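Long-range contacts in DNA alpha-glucosyltransferase (Enterobacteria phage T4, PDB 1XV5), which is a phage-encoded glucosyltransferase of the GT-B fold, with two Rossmann-like domains facing each other across a cleft that holds uridine-5'-diphosphate: residues M179-V184 and H385-F390; Y188-S193 and M281-S286; S341-I346 and R375-E380. All blocks are in the same frame, centred on the assembly; numbering follows the deposited sequence.

Contact 1: M179-V184 and H385-F390; sequences MDIVKV and HQDSSF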
ATOM      1  N   MET A 179       4.995   7.028   4.412  1.00 15.25           N
ATOM      2  CA  MET A 179       6.290   6.456   4.087  1.00 15.58           C
ATOM      3  C   MET A 179       7.325   7.550   4.281  1.00 15.32           C
ATOM      4  O   MET A 179       7.025   8.727   4.083  1.00 14.02           O
ATOM      5  CB  MET A 179       6.319   5.987   2.632  1.00 17.14           C
ATOM      6  CG  MET A 179       7.643   5.396   2.203  1.00 19.41           C
ATOM      7  SD  MET A 179       7.561   4.738   0.530  1.00 17.74           S
ATOM      8  CE  MET A 179       8.177   6.145  -0.415  1.00 19.09           C
ATOM      9  N   ASP A 180       8.532   7.176   4.698  1.00 15.67           N
ATOM     10  CA  ASP A 180       9.585   8.164   4.854  1.00 14.90           C
ATOM     11  C   ASP A 180      10.086   8.372   3.428  1.00 15.88           C
ATOM     12  O   ASP A 180      10.972   7.657   2.948  1.00 15.12           O
ATOM     13  CB  ASP A 180      10.726   7.636   5.726  1.00 15.76           C
ATOM     14  CG  ASP A 180      11.758   8.705   6.035  1.00 18.31           C
ATOM     15  OD1 ASP A 180      11.886   9.655   5.233  1.00 17.98           O
ATOM     16  OD2 ASP A 180      12.450   8.591   7.071  1.00 17.54           O
ATOM     17  N   ILE A 181       9.489   9.343   2.748  1.00 14.88           N
ATOM     18  CA  ILE A 181       9.829   9.656   1.368  1.00 13.89           C
ATOM     19  C   ILE A 181      11.241  10.225   1.228  1.00 16.22           C
ATOM     20  O   ILE A 181      11.927   9.980   0.233  1.00 16.09           O
ATOM     21  CB  ILE A 181       8.776  10.631   0.799  1.00 14.08           C
ATOM     22  CG1 ILE A 181       7.458   9.870   0.613  1.00 13.32           C
ATOM     23  CG2 ILE A 181       9.262  11.246  -0.508  1.00 13.05           C
ATOM     24  CD1 ILE A 181       6.253  10.741   0.320  1.00 14.41           C
ATOM     25  N   VAL A 182      11.672  10.973   2.236  1.00 15.81           N
ATOM     26  CA  VAL A 182      13.004  11.562   2.236  1.00 16.68           C
ATOM     27  C   VAL A 182      14.056  10.453   2.244  1.00 17.01           C
ATOM     28  O   VAL A 182      15.030  10.496   1.494  1.00 16.15           O
ATOM     29  CB  VAL A 182      13.210  12.451   3.484  1.00 17.20           C
ATOM     30  CG1 VAL A 182      14.618  13.024   3.493  1.00 18.94           C
ATOM     31  CG2 VAL A 182      12.175  13.565   3.503  1.00 19.51           C
ATOM     32  N   LYS A 183      13.849   9.455   3.098  1.00 17.65           N
ATOM     33  CA  LYS A 183      14.783   8.343   3.207  1.00 17.64           C
ATOM     34  C   LYS A 183      14.959   7.591   1.891  1.00 17.43           C
ATOM     35  O   LYS A 183      16.074   7.228   1.524  1.00 18.07           O
ATOM     36  CB  LYS A 183      14.328   7.379   4.303  1.00 20.48           C
ATOM     37  CG  LYS A 183      15.324   6.266   4.583  1.00 25.15           C
ATOM     38  CD  LYS A 183      14.983   5.517   5.862  1.00 29.46           C
ATOM     39  CE  LYS A 183      14.972   6.460   7.056  1.00 32.36           C
ATOM     40  NZ  LYS A 183      16.231   7.256   7.150  1.00 35.87           N
ATOM     41  N   VAL A 184      13.863   7.348   1.180  1.00 15.57           N
ATOM     42  CA  VAL A 184      13.948   6.651  -0.096  1.00 13.81           C
ATOM     43  C   VAL A 184      14.737   7.490  -1.095  1.00 13.70           C
ATOM     44  O   VAL A 184      15.591   6.968  -1.811  1.00 14.65           O
ATOM     45  CB  VAL A 184      12.542   6.343  -0.665  1.00 15.50           C
ATOM     46  CG1 VAL A 184      12.653   5.833  -2.095  1.00 15.04           C
ATOM     47  CG2 VAL A 184      11.861   5.297   0.206  1.00 14.50           C
ATOM     48  N   HIS A 385       2.333  15.675   0.688  1.00 12.99           N
ATOM     49  CA  HIS A 385       1.079  14.959   0.832  1.00 10.73           C
ATOM     50  C   HIS A 385       1.067  13.776   1.782  1.00 13.16           C
ATOM     51  O   HIS A 385       0.114  13.614   2.544  1.00 12.86           O
ATOM     52  CB  HIS A 385       0.580  14.474  -0.529  1.00 12.10           C
ATOM     53  CG  HIS A 385      -0.772  13.831  -0.471  1.00 11.90           C
ATOM     54  ND1 HIS A 385      -0.973  12.488  -0.708  1.00 15.47           N
ATOM     55  CD2 HIS A 385      -1.983  14.341  -0.151  1.00  8.48           C
ATOM     56  CE1 HIS A 385      -2.251  12.200  -0.535  1.00 10.02           C
ATOM     57  NE2 HIS A 385      -2.885  13.307  -0.197  1.00 14.75           N
ATOM     58  N   GLN A 386       2.119  12.962   1.767  1.00 12.49           N
ATOM     59  CA  GLN A 386       2.083  11.757   2.590  1.00 13.12           C
ATOM     60  C   GLN A 386       3.366  11.287   3.277  1.00 13.55           C
ATOM     61  O   GLN A 386       3.502  10.098   3.573  1.00 14.61           O
ATOM     62  CB  GLN A 386       1.509  10.625   1.716  1.00 12.94           C
ATOM     63  CG  GLN A 386       0.666   9.592   2.444  1.00 13.20           C
ATOM     64  CD  GLN A 386      -0.271   8.851   1.501  1.00 12.87           C
ATOM     65  OE1 GLN A 386      -1.098   9.469   0.821  1.00 12.06           O
ATOM     66  NE2 GLN A 386      -0.150   7.526   1.456  1.00 11.78           N
ATOM     67  N   ASP A 387       4.305  12.191   3.548  1.00 12.80           N
ATOM     68  CA  ASP A 387       5.529  11.766   4.231  1.00 13.12           C
ATOM     69  C   ASP A 387       5.194  11.397   5.679  1.00 12.36           C
ATOM     70  O   ASP A 387       4.301  11.988   6.286  1.00 12.79           O
ATOM     71  CB  ASP A 387       6.579  12.876   4.244  1.00 13.69           C
ATOM     72  CG  ASP A 387       7.917  12.404   4.800  1.00 16.22           C
ATOM     73  OD1 ASP A 387       8.639  11.675   4.086  1.00 14.96           O
ATOM     74  OD2 ASP A 387       8.243  12.749   5.958  1.00 16.64           O
ATOM     75  N   SER A 388       5.917  10.425   6.229  1.00 13.01           N
ATOM     76  CA  SER A 388       5.696   9.987   7.605  1.00 14.43           C
ATOM     77  C   SER A 388       5.801  11.129   8.614  1.00 15.57           C
ATOM     78  O   SER A 388       5.079  11.150   9.614  1.00 16.47           O
ATOM     79  CB  SER A 388       6.709   8.901   7.981  1.00 13.04           C
ATOM     80  OG  SER A 388       6.520   7.731   7.206  1.00 14.87           O
ATOM     81  N   SER A 389       6.699  12.077   8.354  1.00 16.00           N
ATOM     82  CA  SER A 389       6.899  13.198   9.269  1.00 17.62           C
ATOM     83  C   SER A 389       5.614  13.972   9.529  1.00 17.34           C
ATOM     84  O   SER A 389       5.445  14.567  10.596  1.00 18.47           O
ATOM     85  CB  SER A 389       7.984  14.145   8.736  1.00 16.79           C
ATOM     86  OG  SER A 389       7.572  14.807   7.555  1.00 17.64           O
ATOM     87  N   PHE A 390       4.709  13.956   8.556  1.00 15.16           N
ATOM     88  CA  PHE A 390       3.432  14.645   8.677  1.00 15.47           C
ATOM     89  C   PHE A 390       2.304  13.730   9.147  1.00 15.49           C
ATOM     90  O   PHE A 390       1.661  13.983  10.167  1.00 14.89           O
ATOM     91  CB  PHE A 390       3.002  15.231   7.329  1.00 16.00           C
ATOM     92  CG  PHE A 390       3.960  16.229   6.757  1.00 17.11           C
ATOM     93  CD1 PHE A 390       4.231  17.419   7.422  1.00 18.98           C
ATOM     94  CD2 PHE A 390       4.577  15.990   5.531  1.00 15.09           C
ATOM     95  CE1 PHE A 390       5.101  18.360   6.872  1.00 19.21           C
ATOM     96  CE2 PHE A 390       5.447  16.922   4.972  1.00 15.90           C
ATOM     97  CZ  PHE A 390       5.710  18.111   5.644  1.00 18.18           C
TER
HETATM   98  O   HOH W   1      10.528  11.622   6.788  1.00 22.67           O
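Asp387 reaches over to the first turn of helix 181-188 and takes the backbone N-H of Ile181. The donor lies 2.8 Å away, from Ile181 N to Asp387 OD1, and arrives nearly along the C-O axis, although the N-H...O angle is only 137°, so the bond is far from straight. Asp387 CG stands anti to its own backbone N (chi1 -173°), which places it 4.0 Å from Ile181 N. The other oxygen serves its own side: Asp387 OD2 accepts from Ser389 N at 2.9 Å, above the carboxylate plane, and from Ser389 OG on the anti side.

The tight part is beside this carboxylate. A single bridge pairs Met179 with Asp387, and Ser388 N donates to Met179 O at 3.0 Å. Ile181 slides past Asp387 in the opposite direction, its CD1 4.0 Å from Asp387 N. Glu23 of helix 17-30 touches Ser388 and accepts from Asp180 N. Met179 turns away, its side chain about 6 Å from the bound UDP.

The other flank is looser and wetter. Here Asp180 and Asp387 lie side by side, their carboxylates almost perpendicular (86°), and Asp180 OD1 is 4.0 Å from Asp387 OD1. Water 1 donates to Asp387 OD2 at 2.7 Å and weakly to Asp180 OD1.

Segment 179-184 follows strand 172-174 of the first sheet and leads into the second domain; helices 368-386 and 388-399 carry the C-terminal end back, as is usual in GT-B enzymes, so the contact joins the two crossings. Asp180 OD1 also caps its own helix through Lys183 N, so two N-capping acids stand together. Their repulsion is probably eased by the water and by the N-H groups of two helix starts, which would keep both carboxylates ionised.

Contact 2: Y188-S193 and M281-S286; sequences YWKDVS and MLERMS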
ATOM      1  N   TYR A 188      17.996   6.190  -3.237  1.00 14.69           N
ATOM      2  CA  TYR A 188      17.871   5.758  -4.629  1.00 14.81           C
ATOM      3  C   TYR A 188      17.902   6.790  -5.746  1.00 15.33           C
ATOM      4  O   TYR A 188      18.079   6.420  -6.904  1.00 16.12           O
ATOM      5  CB  TYR A 188      16.588   4.937  -4.796  1.00 14.68           C
ATOM      6  CG  TYR A 188      16.551   3.711  -3.925  1.00 14.49           C
ATOM      7  CD1 TYR A 188      15.958   3.747  -2.664  1.00 17.11           C
ATOM      8  CD2 TYR A 188      17.159   2.530  -4.335  1.00 15.68           C
ATOM      9  CE1 TYR A 188      15.973   2.637  -1.831  1.00 16.51           C
ATOM     10  CE2 TYR A 188      17.185   1.410  -3.508  1.00 17.19           C
ATOM     11  CZ  TYR A 188      16.590   1.472  -2.259  1.00 17.20           C
ATOM     12  OH  TYR A 188      16.620   0.375  -1.432  1.00 21.74           O
ATOM     13  N   TRP A 189      17.718   8.064  -5.420  1.00 15.08           N
ATOM     14  CA  TRP A 189      17.694   9.104  -6.448  1.00 15.20           C
ATOM     15  C   TRP A 189      18.918   9.055  -7.364  1.00 15.22           C
ATOM     16  O   TRP A 189      20.059   9.008  -6.900  1.00 14.90           O
ATOM     17  CB  TRP A 189      17.579  10.479  -5.789  1.00 14.67           C
ATOM     18  CG  TRP A 189      17.037  11.556  -6.689  1.00 14.79           C
ATOM     19  CD1 TRP A 189      17.745  12.350  -7.546  1.00 16.47           C
ATOM     20  CD2 TRP A 189      15.672  11.986  -6.779  1.00 14.66           C
ATOM     21  NE1 TRP A 189      16.907  13.253  -8.158  1.00 14.99           N
ATOM     22  CE2 TRP A 189      15.629  13.051  -7.707  1.00 15.42           C
ATOM     23  CE3 TRP A 189      14.483  11.575  -6.163  1.00 13.85           C
ATOM     24  CZ2 TRP A 189      14.439  13.716  -8.034  1.00 14.02           C
ATOM     25  CZ3 TRP A 189      13.295  12.237  -6.489  1.00 14.36           C
ATOM     26  CH2 TRP A 189      13.287  13.296  -7.418  1.00 13.85           C
ATOM     27  N   LYS A 190      18.667   9.072  -8.669  1.00 14.23           N
ATOM     28  CA  LYS A 190      19.734   9.023  -9.661  1.00 13.82           C
ATOM     29  C   LYS A 190      19.844  10.335 -10.423  1.00 14.46           C
ATOM     30  O   LYS A 190      18.882  11.097 -10.501  1.00 14.15           O
ATOM     31  CB  LYS A 190      19.460   7.910 -10.679  1.00 14.61           C
ATOM     32  CG  LYS A 190      19.377   6.506 -10.102  1.00 14.96           C
ATOM     33  CD  LYS A 190      20.742   6.005  -9.659  1.00 15.37           C
ATOM     34  CE  LYS A 190      20.667   4.571  -9.146  1.00 17.05           C
ATOM     35  NZ  LYS A 190      19.812   4.462  -7.932  1.00 15.63           N
ATOM     36  N   ASP A 191      21.018  10.594 -10.987  1.00 14.39           N
ATOM     37  CA  ASP A 191      21.202  11.793 -11.789  1.00 17.10           C
ATOM     38  C   ASP A 191      20.419  11.478 -13.062  1.00 16.01           C
ATOM     39  O   ASP A 191      20.352  10.317 -13.475  1.00 16.00           O
ATOM     40  CB  ASP A 191      22.682  12.011 -12.113  1.00 20.78           C
ATOM     41  CG  ASP A 191      22.926  13.293 -12.895  1.00 27.20           C
ATOM     42  OD1 ASP A 191      22.841  13.271 -14.143  1.00 29.51           O
ATOM     43  OD2 ASP A 191      23.192  14.334 -12.256  1.00 31.51           O
ATOM     44  N   VAL A 192      19.830  12.497 -13.678  1.00 16.04           N
ATOM     45  CA  VAL A 192      19.029  12.288 -14.882  1.00 18.33           C
ATOM     46  C   VAL A 192      19.772  11.557 -16.005  1.00 19.66           C
ATOM     47  O   VAL A 192      19.161  10.827 -16.789  1.00 19.00           O
ATOM     48  CB  VAL A 192      18.455  13.635 -15.415  1.00 19.02           C
ATOM     49  CG1 VAL A 192      19.574  14.529 -15.927  1.00 19.69           C
ATOM     50  CG2 VAL A 192      17.426  13.367 -16.509  1.00 19.30           C
ATOM     51  N   SER A 193      21.090  11.723 -16.068  1.00 18.57           N
ATOM     52  CA  SER A 193      21.885  11.073 -17.111  1.00 19.20           C
ATOM     53  C   SER A 193      21.920   9.552 -16.968  1.00 18.56           C
ATOM     54  O   SER A 193      22.246   8.844 -17.919  1.00 19.30           O
ATOM     55  CB  SER A 193      23.319  11.612 -17.092  1.00 21.19           C
ATOM     56  OG  SER A 193      23.981  11.241 -15.894  1.00 21.37           O
ATOM     57  N   MET A 281      13.489  -3.218  -6.586  1.00 11.95           N
ATOM     58  CA  MET A 281      12.573  -2.535  -7.490  1.00 11.45           C
ATOM     59  C   MET A 281      12.873  -1.038  -7.478  1.00 12.91           C
ATOM     60  O   MET A 281      12.935  -0.404  -8.530  1.00 12.14           O
ATOM     61  CB  MET A 281      11.123  -2.784  -7.064  1.00 11.52           C
ATOM     62  CG  MET A 281      10.072  -2.052  -7.897  1.00 12.23           C
ATOM     63  SD  MET A 281       9.880  -0.300  -7.476  1.00 13.55           S
ATOM     64  CE  MET A 281       8.970  -0.446  -5.924  1.00 12.95           C
ATOM     65  N   LEU A 282      13.066  -0.470  -6.290  1.00 12.14           N
ATOM     66  CA  LEU A 282      13.363   0.958  -6.188  1.00 13.91           C
ATOM     67  C   LEU A 282      14.620   1.314  -6.981  1.00 13.76           C
ATOM     68  O   LEU A 282      14.687   2.369  -7.610  1.00 15.19           O
ATOM     69  CB  LEU A 282      13.531   1.372  -4.717  1.00 13.47           C
ATOM     70  CG  LEU A 282      12.262   1.310  -3.856  1.00 13.10           C
ATOM     71  CD1 LEU A 282      12.599   1.651  -2.415  1.00 16.52           C
ATOM     72  CD2 LEU A 282      11.220   2.289  -4.398  1.00 14.71           C
ATOM     73  N   GLU A 283      15.614   0.435  -6.956  1.00 13.06           N
ATOM     74  CA  GLU A 283      16.846   0.676  -7.698  1.00 13.19           C
ATOM     75  C   GLU A 283      16.539   0.666  -9.198  1.00 13.82           C
ATOM     76  O   GLU A 283      16.954   1.568  -9.931  1.00 12.98           O
ATOM     77  CB  GLU A 283      17.886  -0.396  -7.348  1.00 14.44           C
ATOM     78  CG  GLU A 283      19.222  -0.281  -8.070  1.00 18.35           C
ATOM     79  CD  GLU A 283      19.926   1.050  -7.842  1.00 19.50           C
ATOM     80  OE1 GLU A 283      19.791   1.631  -6.744  1.00 22.72           O
ATOM     81  OE2 GLU A 283      20.631   1.505  -8.764  1.00 22.55           O
ATOM     82  N   ARG A 284      15.798  -0.343  -9.651  1.00 13.84           N
ATOM     83  CA  ARG A 284      15.445  -0.442 -11.067  1.00 13.42           C
ATOM     84  C   ARG A 284      14.579   0.735 -11.506  1.00 14.01           C
ATOM     85  O   ARG A 284      14.777   1.297 -12.591  1.00 14.08           O
ATOM     86  CB  ARG A 284      14.685  -1.745 -11.353  1.00 13.32           C
ATOM     87  CG  ARG A 284      15.533  -3.011 -11.302  1.00 14.01           C
ATOM     88  CD  ARG A 284      14.728  -4.228 -11.772  1.00 12.35           C
ATOM     89  NE  ARG A 284      13.670  -4.614 -10.841  1.00 13.87           N
ATOM     90  CZ  ARG A 284      13.837  -5.445  -9.815  1.00 13.65           C
ATOM     91  NH1 ARG A 284      15.028  -5.983  -9.579  1.00 13.89           N
ATOM     92  NH2 ARG A 284      12.809  -5.754  -9.033  1.00 12.27           N
ATOM     93  N   MET A 285      13.623   1.101 -10.660  1.00 12.99           N
ATOM     94  CA  MET A 285      12.710   2.197 -10.968  1.00 13.00           C
ATOM     95  C   MET A 285      13.427   3.539 -11.036  1.00 13.80           C
ATOM     96  O   MET A 285      13.095   4.378 -11.875  1.00 12.75           O
ATOM     97  CB  MET A 285      11.597   2.264  -9.921  1.00 13.69           C
ATOM     98  CG  MET A 285      10.499   3.273 -10.229  1.00 12.30           C
ATOM     99  SD  MET A 285       9.510   2.833 -11.682  1.00 13.10           S
ATOM    100  CE  MET A 285       8.450   1.525 -10.999  1.00 12.48           C
ATOM    101  N   SER A 286      14.416   3.736 -10.164  1.00 13.12           N
ATOM    102  CA  SER A 286      15.161   4.991 -10.133  1.00 11.08           C
ATOM    103  C   SER A 286      15.915   5.230 -11.437  1.00 13.01           C
ATOM    104  O   SER A 286      16.331   6.356 -11.726  1.00 13.07           O
ATOM    105  CB  SER A 286      16.155   4.998  -8.965  1.00 11.86           C
ATOM    106  OG  SER A 286      17.221   4.091  -9.205  1.00 14.05           O
TER
HETATM  107  O   HOH W   2      16.156   8.616  -9.897  1.00 13.32           O
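Lys190 lies against helix 278-286, where it runs along Ser286 and ends at Glu283. Its CB sits 3.6 Å from Ser286 O, and CG comes within 3.4 Å of Ser286 OG. The chain bends at chi2 (-71°), turning CD back past the same hydroxyl. CE then closes on the acid, 3.1 Å from Glu283 OE2. A second bend, at chi4 (-63°), places NZ among three acceptors. Lys190 NZ donates to Ser286 OG at 2.9 Å and forms a salt bridge with Glu283 OE1 at 3.1 Å, meeting that oxygen from above the carboxylate plane. The third bond, 2.8 Å from Lys190 NZ to Tyr188 O, curls the side chain over its own backbone.

Next to this polar cluster is an apolar one. Leu282 CB stands squarely over the centre of the Tyr188 ring, a CH-pi contact of 3.6 Å to the centroid, and Leu282 CD1 touches CE1 of the ring. Glu283 OE1 lies at the ring's edge, near its plane. Met281, just before Leu282 on the helix, touches the bound UDP.

Ser286 OG passes the chain of bonds on, accepting from the lysine and donating to Glu283 O. With three acceptors round it, the ammonium group is probably firmly charged, and it ties the loop after helix 181-188 to a helix that reaches the UDP pocket.

Contact 3: S341-I346 and R375-E380; sequences SHDSGI and REKAYE
Asp343 and Lys377 cross obliquely at the outer edge of this contact, the acid rising from a loop and the lysine from helix 368-386. Lys377 NZ forms a salt bridge with Asp343 OD1 at 2.8 Å, on the syn side and 25° out of the carboxylate plane, while Asp343 OD2 is 3.3 Å from the same nitrogen. The lysine is bent at chi3 (-68°), which places Lys377 CE 3.6 Å from Asp343 OD1; before the bend, Lys377 CD passes 3.7 Å from Asp343 O. Glu374, one turn earlier on the helix, forms a second salt bridge with NZ, so the ammonium group is shared between two acids.

Deeper in, the loop backbone does the touching. Gly345, at positive phi (90°), brings its CA to 4.8 Å from Ala378 CA. A CB here would point at the helix and crowd Ala378 N and Lys377 CB, and at these backbone angles it would also press on the carbonyl O of Ser344. Ile346 CG1 makes a loose apolar contact, 4.3 Å from Ala378 CB, and Phe381 of the same helix touches the side chains of both Ser344 and Ile346.

Asp343 is the centre of an inverse gamma turn. The helix packs against the loop leading into edge strand 347-349 of the parallel sheet of the second domain, consistent with the alpha/beta architecture of a GT-B fold.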
ATOM      1  N   SER A 341      -5.398  19.144  -9.289  1.00 18.33           N
ATOM      2  CA  SER A 341      -5.458  20.601  -9.389  1.00 19.35           C
ATOM      3  C   SER A 341      -4.112  21.283  -9.170  1.00 20.32           C
ATOM      4  O   SER A 341      -4.034  22.511  -9.129  1.00 22.48           O
ATOM      5  CB  SER A 341      -6.474  21.159  -8.387  1.00 19.29           C
ATOM      6  OG  SER A 341      -6.046  20.950  -7.051  1.00 19.42           O
ATOM      7  N   HIS A 342      -3.050  20.496  -9.038  1.00 18.51           N
ATOM      8  CA  HIS A 342      -1.726  21.061  -8.805  1.00 19.26           C
ATOM      9  C   HIS A 342      -0.720  20.820  -9.915  1.00 19.97           C
ATOM     10  O   HIS A 342      -0.833  19.863 -10.682  1.00 20.56           O
ATOM     11  CB  HIS A 342      -1.127  20.505  -7.514  1.00 18.37           C
ATOM     12  CG  HIS A 342      -1.902  20.855  -6.287  1.00 18.47           C
ATOM     13  ND1 HIS A 342      -3.055  20.195  -5.922  1.00 19.53           N
ATOM     14  CD2 HIS A 342      -1.697  21.805  -5.345  1.00 18.53           C
ATOM     15  CE1 HIS A 342      -3.526  20.724  -4.808  1.00 16.92           C
ATOM     16  NE2 HIS A 342      -2.722  21.703  -4.437  1.00 20.53           N
ATOM     17  N   ASP A 343       0.268  21.708  -9.982  1.00 20.40           N
ATOM     18  CA  ASP A 343       1.354  21.596 -10.944  1.00 20.46           C
ATOM     19  C   ASP A 343       2.358  20.753 -10.165  1.00 19.45           C
ATOM     20  O   ASP A 343       3.340  21.258  -9.626  1.00 20.00           O
ATOM     21  CB  ASP A 343       1.930  22.978 -11.255  1.00 22.65           C
ATOM     22  CG  ASP A 343       3.144  22.912 -12.156  1.00 23.99           C
ATOM     23  OD1 ASP A 343       3.398  21.836 -12.733  1.00 22.54           O
ATOM     24  OD2 ASP A 343       3.840  23.941 -12.290  1.00 27.82           O
ATOM     25  N   SER A 344       2.082  19.457 -10.112  1.00 19.02           N
ATOM     26  CA  SER A 344       2.887  18.511  -9.351  1.00 17.82           C
ATOM     27  C   SER A 344       3.962  17.737 -10.101  1.00 17.69           C
ATOM     28  O   SER A 344       4.787  17.078  -9.476  1.00 20.05           O
ATOM     29  CB  SER A 344       1.949  17.506  -8.691  1.00 17.63           C
ATOM     30  OG  SER A 344       1.277  16.762  -9.696  1.00 18.57           O
ATOM     31  N   GLY A 345       3.949  17.791 -11.427  1.00 16.46           N
ATOM     32  CA  GLY A 345       4.934  17.053 -12.193  1.00 16.25           C
ATOM     33  C   GLY A 345       4.430  15.656 -12.509  1.00 16.87           C
ATOM     34  O   GLY A 345       5.011  14.946 -13.325  1.00 18.57           O
ATOM     35  N   ILE A 346       3.341  15.261 -11.857  1.00 15.07           N
ATOM     36  CA  ILE A 346       2.752  13.947 -12.084  1.00 13.88           C
ATOM     37  C   ILE A 346       2.018  13.936 -13.422  1.00 14.70           C
ATOM     38  O   ILE A 346       1.334  14.899 -13.768  1.00 15.22           O
ATOM     39  CB  ILE A 346       1.735  13.592 -10.974  1.00 14.28           C
ATOM     40  CG1 ILE A 346       2.460  13.429  -9.637  1.00 13.50           C
ATOM     41  CG2 ILE A 346       0.964  12.325 -11.354  1.00 15.05           C
ATOM     42  CD1 ILE A 346       1.535  13.442  -8.422  1.00 10.65           C
ATOM     43  N   ARG A 375      10.201  16.003 -12.061  1.00 12.72           N
ATOM     44  CA  ARG A 375      10.278  15.043 -10.968  1.00 13.04           C
ATOM     45  C   ARG A 375      10.590  15.724  -9.636  1.00 14.25           C
ATOM     46  O   ARG A 375      10.197  15.227  -8.586  1.00 12.89           O
ATOM     47  CB  ARG A 375      11.290  13.929 -11.265  1.00 12.38           C
ATOM     48  CG  ARG A 375      12.716  14.368 -11.474  1.00 11.53           C
ATOM     49  CD  ARG A 375      13.639  13.150 -11.482  1.00 14.56           C
ATOM     50  NE  ARG A 375      15.038  13.528 -11.649  1.00 15.35           N
ATOM     51  CZ  ARG A 375      16.064  12.722 -11.398  1.00 15.91           C
ATOM     52  NH1 ARG A 375      15.850  11.485 -10.968  1.00 14.36           N
ATOM     53  NH2 ARG A 375      17.304  13.163 -11.564  1.00 13.73           N
ATOM     54  N   GLU A 376      11.292  16.856  -9.663  1.00 14.30           N
ATOM     55  CA  GLU A 376      11.562  17.558  -8.408  1.00 15.11           C
ATOM     56  C   GLU A 376      10.214  18.038  -7.861  1.00 14.32           C
ATOM     57  O   GLU A 376       9.985  18.032  -6.650  1.00 14.44           O
ATOM     58  CB  GLU A 376      12.505  18.750  -8.625  1.00 15.23           C
ATOM     59  CG  GLU A 376      13.962  18.353  -8.856  1.00 16.34           C
ATOM     60  CD  GLU A 376      14.670  17.871  -7.595  1.00 17.66           C
ATOM     61  OE1 GLU A 376      15.823  17.406  -7.704  1.00 19.82           O
ATOM     62  OE2 GLU A 376      14.086  17.963  -6.493  1.00 19.36           O
ATOM     63  N   LYS A 377       9.316  18.444  -8.754  1.00 13.74           N
ATOM     64  CA  LYS A 377       7.993  18.883  -8.326  1.00 14.19           C
ATOM     65  C   LYS A 377       7.193  17.710  -7.757  1.00 14.81           C
ATOM     66  O   LYS A 377       6.545  17.844  -6.721  1.00 14.85           O
ATOM     67  CB  LYS A 377       7.220  19.516  -9.487  1.00 15.44           C
ATOM     68  CG  LYS A 377       7.679  20.931  -9.823  1.00 16.78           C
ATOM     69  CD  LYS A 377       6.772  21.610 -10.843  1.00 21.37           C
ATOM     70  CE  LYS A 377       6.872  20.966 -12.211  1.00 23.78           C
ATOM     71  NZ  LYS A 377       6.158  21.773 -13.248  1.00 24.13           N
ATOM     72  N   ALA A 378       7.251  16.561  -8.428  1.00 14.08           N
ATOM     73  CA  ALA A 378       6.516  15.381  -7.976  1.00 13.53           C
ATOM     74  C   ALA A 378       7.005  14.932  -6.611  1.00 13.09           C
ATOM     75  O   ALA A 378       6.207  14.616  -5.732  1.00 12.03           O
ATOM     76  CB  ALA A 378       6.667  14.247  -8.979  1.00 14.79           C
ATOM     77  N   TYR A 379       8.322  14.884  -6.444  1.00 12.51           N
ATOM     78  CA  TYR A 379       8.894  14.482  -5.170  1.00 13.60           C
ATOM     79  C   TYR A 379       8.407  15.386  -4.043  1.00 13.95           C
ATOM     80  O   TYR A 379       7.958  14.902  -3.005  1.00 13.92           O
ATOM     81  CB  TYR A 379      10.423  14.514  -5.233  1.00 13.36           C
ATOM     82  CG  TYR A 379      11.082  14.378  -3.875  1.00 16.46           C
ATOM     83  CD1 TYR A 379      11.494  15.504  -3.163  1.00 18.56           C
ATOM     84  CD2 TYR A 379      11.252  13.124  -3.281  1.00 17.61           C
ATOM     85  CE1 TYR A 379      12.059  15.388  -1.893  1.00 20.67           C
ATOM     86  CE2 TYR A 379      11.815  12.997  -2.012  1.00 19.52           C
ATOM     87  CZ  TYR A 379      12.216  14.132  -1.325  1.00 21.49           C
ATOM     88  OH  TYR A 379      12.768  14.018  -0.068  1.00 26.20           O
ATOM     89  N   GLU A 380       8.489  16.698  -4.244  1.00 12.94           N
ATOM     90  CA  GLU A 380       8.057  17.637  -3.212  1.00 14.27           C
ATOM     91  C   GLU A 380       6.562  17.533  -2.931  1.00 13.50           C
ATOM     92  O   GLU A 380       6.132  17.592  -1.783  1.00 13.35           O
ATOM     93  CB  GLU A 380       8.400  19.076  -3.613  1.00 17.12           C
ATOM     94  CG  GLU A 380       7.959  20.115  -2.583  1.00 20.71           C
ATOM     95  CD  GLU A 380       8.651  19.947  -1.239  1.00 23.78           C
ATOM     96  OE1 GLU A 380       8.173  20.531  -0.243  1.00 26.58           O
ATOM     97  OE2 GLU A 380       9.681  19.240  -1.175  1.00 25.34           O
TER

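From the N terminus, the chain passes through the first parallel sheet and reaches 179-184, where contact 1 opens. Contact 2 opens soon after at 188-193 and closes at 281-286. Contact 3 follows in series, from 341-346 to 375-380, and only then does 385-390 close contact 1. Contacts 2 and 3 therefore both sit within the span of contact 1, and none cross. Because 385-390 leads into the final helix 388-399, contact 1 joins the passage out of the first domain to the C-terminal end, while contacts 2 and 3 tie parts of the second domain. Tyr379 packs on Ile181 and Val182, Arg375 NH2 probably bonds to Lys190 O, and Val184 touches Leu282.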